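PDB 5H2D: KLLA0C04147p from Kluyveromyces lactis, which binds ergosterol in the oxysterol-binding (ORD) domain held by this chain and, as expected for the OSBP family, probably transfers sterols between membranes. Local coordinates for residues Ala7-Lys12 and Ser158-Phe163; Asn338-His343 and Asp358-Glu363. One frame throughout, in Å; residues are numbered along the deposited sequence.

Contact 1 (Ala7-Lys12 and Ser158-Phe163); sequences AEQKTK and SPKWDF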
loop_
_atom_site.group_PDB
_atom_site.type_symbol
_atom_site.label_atom_id
_atom_site.label_comp_id
_atom_site.label_asym_id
_atom_site.label_seq_id
_atom_site.Cartn_x
_atom_site.Cartn_y
_atom_site.Cartn_z
ATOM N N ALA A 7 -26.494 4.118 -10.145
ATOM C CA ALA A 7 -27.060 4.721 -8.945
ATOM C C ALA A 7 -26.118 4.581 -7.754
ATOM O O ALA A 7 -25.928 5.537 -6.992
ATOM C CB ALA A 7 -28.417 4.092 -8.626
ATOM N N GLU A 8 -25.521 3.400 -7.572
ATOM C CA GLU A 8 -24.691 3.197 -6.390
ATOM C C GLU A 8 -23.382 3.976 -6.483
ATOM O O GLU A 8 -22.858 4.421 -5.454
ATOM C CB GLU A 8 -24.438 1.701 -6.163
ATOM C CG GLU A 8 -23.683 0.995 -7.266
ATOM C CD GLU A 8 -23.674 -0.514 -7.096
ATOM O OE1 GLU A 8 -23.073 -1.206 -7.953
ATOM O OE2 GLU A 8 -24.269 -1.010 -6.112
ATOM N N GLN A 9 -22.849 4.166 -7.691
ATOM C CA GLN A 9 -21.671 5.015 -7.852
ATOM C C GLN A 9 -21.988 6.460 -7.494
ATOM O O GLN A 9 -21.227 7.119 -6.772
ATOM C CB GLN A 9 -21.146 4.938 -9.283
ATOM C CG GLN A 9 -20.621 3.579 -9.698
ATOM C CD GLN A 9 -20.304 3.519 -11.187
ATOM O OE1 GLN A 9 -20.559 4.467 -11.927
ATOM N NE2 GLN A 9 -19.748 2.402 -11.626
ATOM N N LYS A 10 -23.108 6.982 -8.003
ATOM C CA LYS A 10 -23.479 8.353 -7.677
ATOM C C LYS A 10 -23.739 8.509 -6.187
ATOM O O LYS A 10 -23.389 9.534 -5.592
ATOM C CB LYS A 10 -24.704 8.772 -8.484
ATOM C CG LYS A 10 -24.458 8.879 -9.977
ATOM C CD LYS A 10 -25.744 9.276 -10.686
ATOM C CE LYS A 10 -25.608 9.197 -12.195
ATOM N NZ LYS A 10 -26.921 9.435 -12.858
ATOM N N THR A 11 -24.363 7.508 -5.569
ATOM C CA THR A 11 -24.608 7.575 -4.135
ATOM C C THR A 11 -23.296 7.614 -3.366
ATOM O O THR A 11 -23.165 8.349 -2.382
ATOM C CB THR A 11 -25.458 6.390 -3.693
ATOM O OG1 THR A 11 -26.781 6.540 -4.228
ATOM C CG2 THR A 11 -25.532 6.321 -2.177
ATOM N N LYS A 12 -22.308 6.841 -3.814
ATOM C CA LYS A 12 -20.999 6.876 -3.166
ATOM C C LYS A 12 -20.319 8.224 -3.380
ATOM O O LYS A 12 -19.775 8.812 -2.437
ATOM C CB LYS A 12 -20.123 5.738 -3.691
ATOM C CG LYS A 12 -18.793 5.576 -2.948
ATOM C CD LYS A 12 -18.971 4.857 -1.623
ATOM C CE LYS A 12 -17.652 4.753 -0.869
ATOM N NZ LYS A 12 -17.809 3.886 0.343
ATOM N N SER A 158 -13.845 5.346 -3.224
ATOM C CA SER A 158 -13.934 6.030 -4.502
ATOM C C SER A 158 -15.320 5.760 -5.044
ATOM O O SER A 158 -15.997 4.832 -4.573
ATOM C CB SER A 158 -12.866 5.509 -5.482
ATOM O OG SER A 158 -12.585 6.408 -6.540
ATOM N N PRO A 159 -15.805 6.540 -6.015
ATOM C CA PRO A 159 -17.160 6.274 -6.522
ATOM C C PRO A 159 -17.346 4.861 -7.063
ATOM O O PRO A 159 -18.402 4.257 -6.839
ATOM C CB PRO A 159 -17.343 7.338 -7.611
ATOM C CG PRO A 159 -16.524 8.483 -7.146
ATOM C CD PRO A 159 -15.280 7.826 -6.521
ATOM N N LYS A 160 -16.339 4.293 -7.731
ATOM C CA LYS A 160 -16.499 3.002 -8.389
ATOM C C LYS A 160 -15.838 1.842 -7.650
ATOM O O LYS A 160 -16.010 0.693 -8.060
ATOM C CB LYS A 160 -15.945 3.064 -9.815
ATOM C CG LYS A 160 -16.573 4.155 -10.678
ATOM C CD LYS A 160 -16.178 3.999 -12.143
ATOM C CE LYS A 160 -16.794 5.112 -12.985
ATOM N NZ LYS A 160 -17.284 4.606 -14.296
ATOM N N TRP A 161 -15.088 2.101 -6.580
ATOM C CA TRP A 161 -14.374 1.015 -5.918
ATOM C C TRP A 161 -13.970 1.448 -4.514
ATOM O O TRP A 161 -13.756 2.635 -4.255
ATOM C CB TRP A 161 -13.123 0.583 -6.704
ATOM C CG TRP A 161 -12.187 1.724 -7.041
ATOM C CD1 TRP A 161 -12.170 2.457 -8.192
ATOM C CD2 TRP A 161 -11.133 2.253 -6.218
ATOM N NE1 TRP A 161 -11.181 3.410 -8.143
ATOM C CE2 TRP A 161 -10.530 3.308 -6.938
ATOM C CE3 TRP A 161 -10.646 1.937 -4.949
ATOM C CZ2 TRP A 161 -9.462 4.051 -6.426
ATOM C CZ3 TRP A 161 -9.581 2.676 -4.440
ATOM C CH2 TRP A 161 -9.009 3.724 -5.174
ATOM N N ASP A 162 -13.889 0.470 -3.618
ATOM C CA ASP A 162 -13.298 0.641 -2.298
ATOM C C ASP A 162 -12.131 -0.326 -2.166
ATOM O O ASP A 162 -12.036 -1.320 -2.892
ATOM C CB ASP A 162 -14.309 0.370 -1.177
ATOM C CG ASP A 162 -15.569 1.191 -1.315
ATOM O OD1 ASP A 162 -15.477 2.389 -1.660
ATOM O OD2 ASP A 162 -16.657 0.608 -1.097
ATOM N N PHE A 163 -11.239 -0.040 -1.219
ATOM C CA PHE A 163 -10.066 -0.886 -1.000
ATOM C C PHE A 163 -9.653 -0.737 0.454
ATOM O O PHE A 163 -9.301 0.363 0.884
ATOM C CB PHE A 163 -8.912 -0.494 -1.928
ATOM C CG PHE A 163 -7.690 -1.377 -1.809
ATOM C CD1 PHE A 163 -7.798 -2.766 -1.838
ATOM C CD2 PHE A 163 -6.421 -0.814 -1.745
ATOM C CE1 PHE A 163 -6.655 -3.578 -1.759
ATOM C CE2 PHE A 163 -5.294 -1.618 -1.676
ATOM C CZ PHE A 163 -5.412 -2.996 -1.676
HETATM O O HOH W 1 -18.695 1.434 0.562
#
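Gln9 and Lys12, one turn apart on helix 7-18, straddle the backbone of Ser158 and Pro159, and no direct hydrogen bond joins the two segments. Where the backbones come nearest, Gln9 CA directs its hydrogen at Pro159 O, 3.5 Å away, a CA-H...O contact with an angle of 146° at the hydrogen. The Gln9 side chain then runs extended across the Lys160 chain, its amide nitrogen NE2 resting 3.7 Å from Lys160 CG. That amide is fixed from outside the pair: NE2 donates to Arg191 O and Asp193 OD1, OE1 accepts from Thr6 N, and Lys160 NZ forms its own salt bridge with Asp193.

Ser158-Lys160 form the tight connection between the antiparallel strands 151-157 and 161-173 in the barrel-like beta fold of the ORD, and Trp161-Phe163 begin the second strand, so the N-terminal helix lies over a hairpin connection. Lys12 CG, anti to its backbone N (chi1 -173°), lies 3.3 Å from Ser158 O, and the chain, bent at chi2 (79°), ends at Asp162.

There Lys12 and Asp162 meet tip to tip. Their salt bridge is long, 3.4 Å from Lys12 NZ to Asp162 OD1, but a water closes a second path, lying 2.6 Å from Lys12 NZ, from which it accepts, and 2.8 Å from Asp162 OD2, to which it donates. Both charges have further partners, Glu157 for the ammonium and Arg191 for the carboxylate, while Arg191 also donates to the carbonyls of Ser158 and Pro159.

Contact 2 (Asn338-His343 and Asp358-Glu363); sequences NAPQPH and DQRAME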
loop_
_atom_site.group_PDB
_atom_site.type_symbol
_atom_site.label_atom_id
_atom_site.label_comp_id
_atom_site.label_asym_id
_atom_site.label_seq_id
_atom_site.Cartn_x
_atom_site.Cartn_y
_atom_site.Cartn_z
ATOM N N ASN A 338 4.167 12.522 1.969
ATOM C CA ASN A 338 4.521 13.201 3.211
ATOM C C ASN A 338 4.625 14.711 3.046
ATOM O O ASN A 338 5.357 15.360 3.805
ATOM C CB ASN A 338 5.829 12.646 3.776
ATOM C CG ASN A 338 5.944 12.874 5.274
ATOM O OD1 ASN A 338 4.969 12.717 5.998
ATOM N ND2 ASN A 338 7.131 13.282 5.739
ATOM N N ALA A 339 3.906 15.286 2.091
ATOM C CA ALA A 339 4.003 16.722 1.820
ATOM C C ALA A 339 3.202 17.516 2.841
ATOM O O ALA A 339 1.994 17.291 2.972
ATOM C CB ALA A 339 3.489 17.026 0.420
ATOM N N PRO A 340 3.819 18.462 3.566
ATOM C CA PRO A 340 3.074 19.316 4.515
ATOM C C PRO A 340 2.409 20.476 3.782
ATOM O O PRO A 340 2.763 21.653 3.950
ATOM C CB PRO A 340 4.175 19.773 5.475
ATOM C CG PRO A 340 5.377 19.896 4.589
ATOM C CD PRO A 340 5.264 18.755 3.579
ATOM N N GLN A 341 1.443 20.117 2.943
ATOM C CA GLN A 341 0.816 21.067 2.028
ATOM C C GLN A 341 0.163 22.205 2.812
ATOM O O GLN A 341 -0.609 21.946 3.746
ATOM C CB GLN A 341 -0.221 20.353 1.156
ATOM C CG GLN A 341 0.346 19.221 0.285
ATOM C CD GLN A 341 1.176 19.707 -0.900
ATOM O OE1 GLN A 341 2.313 20.138 -0.745
ATOM N NE2 GLN A 341 0.604 19.608 -2.098
ATOM N N PRO A 342 0.419 23.463 2.442
ATOM C CA PRO A 342 -0.026 24.594 3.282
ATOM C C PRO A 342 -1.522 24.626 3.557
ATOM O O PRO A 342 -1.923 24.915 4.691
ATOM C CB PRO A 342 0.411 25.826 2.471
ATOM C CG PRO A 342 1.449 25.345 1.518
ATOM C CD PRO A 342 1.226 23.874 1.282
ATOM N N HIS A 343 -2.365 24.378 2.549
ATOM C CA HIS A 343 -3.809 24.380 2.755
ATOM C C HIS A 343 -4.319 23.117 3.425
ATOM O O HIS A 343 -5.463 23.101 3.886
ATOM C CB HIS A 343 -4.546 24.578 1.428
ATOM C CG HIS A 343 -4.410 25.957 0.870
ATOM N ND1 HIS A 343 -3.514 26.272 -0.128
ATOM C CD2 HIS A 343 -5.043 27.112 1.186
ATOM C CE1 HIS A 343 -3.608 27.558 -0.413
ATOM N NE2 HIS A 343 -4.528 28.092 0.372
ATOM N N ASP A 358 10.323 13.569 13.874
ATOM C CA ASP A 358 11.561 12.876 13.522
ATOM C C ASP A 358 11.582 12.531 12.040
ATOM O O ASP A 358 12.601 12.712 11.358
ATOM C CB ASP A 358 11.780 11.622 14.389
ATOM C CG ASP A 358 10.563 10.716 14.493
ATOM O OD1 ASP A 358 9.427 11.120 14.155
ATOM O OD2 ASP A 358 10.760 9.575 14.970
ATOM N N GLN A 359 10.455 12.053 11.521
ATOM C CA GLN A 359 10.374 11.755 10.099
ATOM C C GLN A 359 10.541 13.018 9.256
ATOM O O GLN A 359 11.171 12.977 8.195
ATOM C CB GLN A 359 9.046 11.060 9.800
ATOM C CG GLN A 359 8.929 10.602 8.369
ATOM C CD GLN A 359 7.654 9.844 8.126
ATOM O OE1 GLN A 359 7.176 9.107 8.988
ATOM N NE2 GLN A 359 7.087 10.026 6.941
ATOM N N ARG A 360 9.975 14.146 9.700
ATOM C CA ARG A 360 10.145 15.399 8.964
ATOM C C ARG A 360 11.609 15.821 8.931
ATOM O O ARG A 360 12.124 16.231 7.883
ATOM C CB ARG A 360 9.293 16.502 9.589
ATOM C CG ARG A 360 9.516 17.898 8.981
ATOM C CD ARG A 360 9.030 17.988 7.532
ATOM N NE ARG A 360 7.655 17.513 7.440
ATOM C CZ ARG A 360 7.147 16.898 6.378
ATOM N NH1 ARG A 360 7.889 16.707 5.298
ATOM N NH2 ARG A 360 5.898 16.460 6.409
ATOM N N ALA A 361 12.284 15.753 10.080
ATOM C CA ALA A 361 13.703 16.093 10.119
ATOM C C ALA A 361 14.495 15.223 9.159
ATOM O O ALA A 361 15.354 15.722 8.419
ATOM C CB ALA A 361 14.245 15.948 11.539
ATOM N N MET A 362 14.218 13.918 9.146
ATOM C CA MET A 362 14.984 13.036 8.275
ATOM C C MET A 362 14.750 13.392 6.815
ATOM O O MET A 362 15.694 13.414 6.014
ATOM C CB MET A 362 14.626 11.574 8.522
ATOM C CG MET A 362 15.497 10.653 7.689
ATOM S SD MET A 362 15.029 8.921 7.848
ATOM C CE MET A 362 15.579 8.576 9.515
ATOM N N GLU A 363 13.503 13.699 6.457
ATOM C CA GLU A 363 13.213 14.048 5.072
ATOM C C GLU A 363 13.996 15.272 4.636
ATOM O O GLU A 363 14.357 15.397 3.457
ATOM C CB GLU A 363 11.716 14.292 4.894
ATOM C CG GLU A 363 11.292 14.375 3.440
ATOM C CD GLU A 363 9.887 14.913 3.278
ATOM O OE1 GLU A 363 9.738 16.140 3.084
ATOM O OE2 GLU A 363 8.925 14.113 3.344
#
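The loop that follows helix 332-337 is fastened to helix 357-363 of the ORD domain by the Arg360 guanidinium, whose NH1 and NH2 both donate to the backbone carbonyl oxygen of Asn338. Arg360 NH2 makes the shorter and straighter bond, 2.9 Å to Asn338 O with an N-H...O angle of 159°; Arg360 NH1 reaches Asn338 O at 3.2 Å and 138°. The grip is end-on, through NH1 and NH2, with the oxygen in the guanidinium plane, and the arginine chain behind it is bent at chi2 and chi3. NH2 also donates to Arg354 O.

The two faces of the guanidinium are covered by the same loop. Pro340, at the centre of an inverse gamma turn, lays its ring over one of them, CG standing 3.8 Å above the plane near its centre. Over the other lies the Asn338 amide, nearly parallel at 14°, with ND2 3.5 Å from Arg360 NH2; both are donors, and no hydrogen bond forms between them.

Asn338 ND2 instead donates to Glu363 OE2 at 3.1 Å, approaching from above the carboxylate plane. Glu363 OE1 in turn pairs with Arg360 NH1 at 2.9 Å, lying at the edge of the guanidinium, and also meets Arg30; this clustering would be expected to stabilise the carboxylate as an anion. Gln359 passes obliquely beside the asparagine, and Gln74 ties the two amides together, its NE2 donating to Asn338 OD1 and its OE1 accepting from Gln359 NE2. Loop and helix of the ORD are thus joined through one carbonyl shared by two guanidinium N-H groups, next to the inverse gamma turn centred on Pro340.

Overall arrangement
The two contacts lie in series along the chain, contact 1 closing well before contact 2 opens. Their centres are 31 Å apart and their nearest atoms about 17 Å, so they do not touch, and they share no helix or strand. Contact 1 sets the N-terminal helix 7-18 against the hairpin turn leading into strand 161-173. Contact 2 belongs to the later, helical part of the ORD domain, joining the loop after helix 332-337 to helix 357-363. It includes Gln359, whose side chain is about 13 Å from the bound ergosterol. Contact 1 thus ties the N-terminal helix to the strand region, and contact 2 a loop to a helix late in the chain, in separate regions of a single sterol-binding domain.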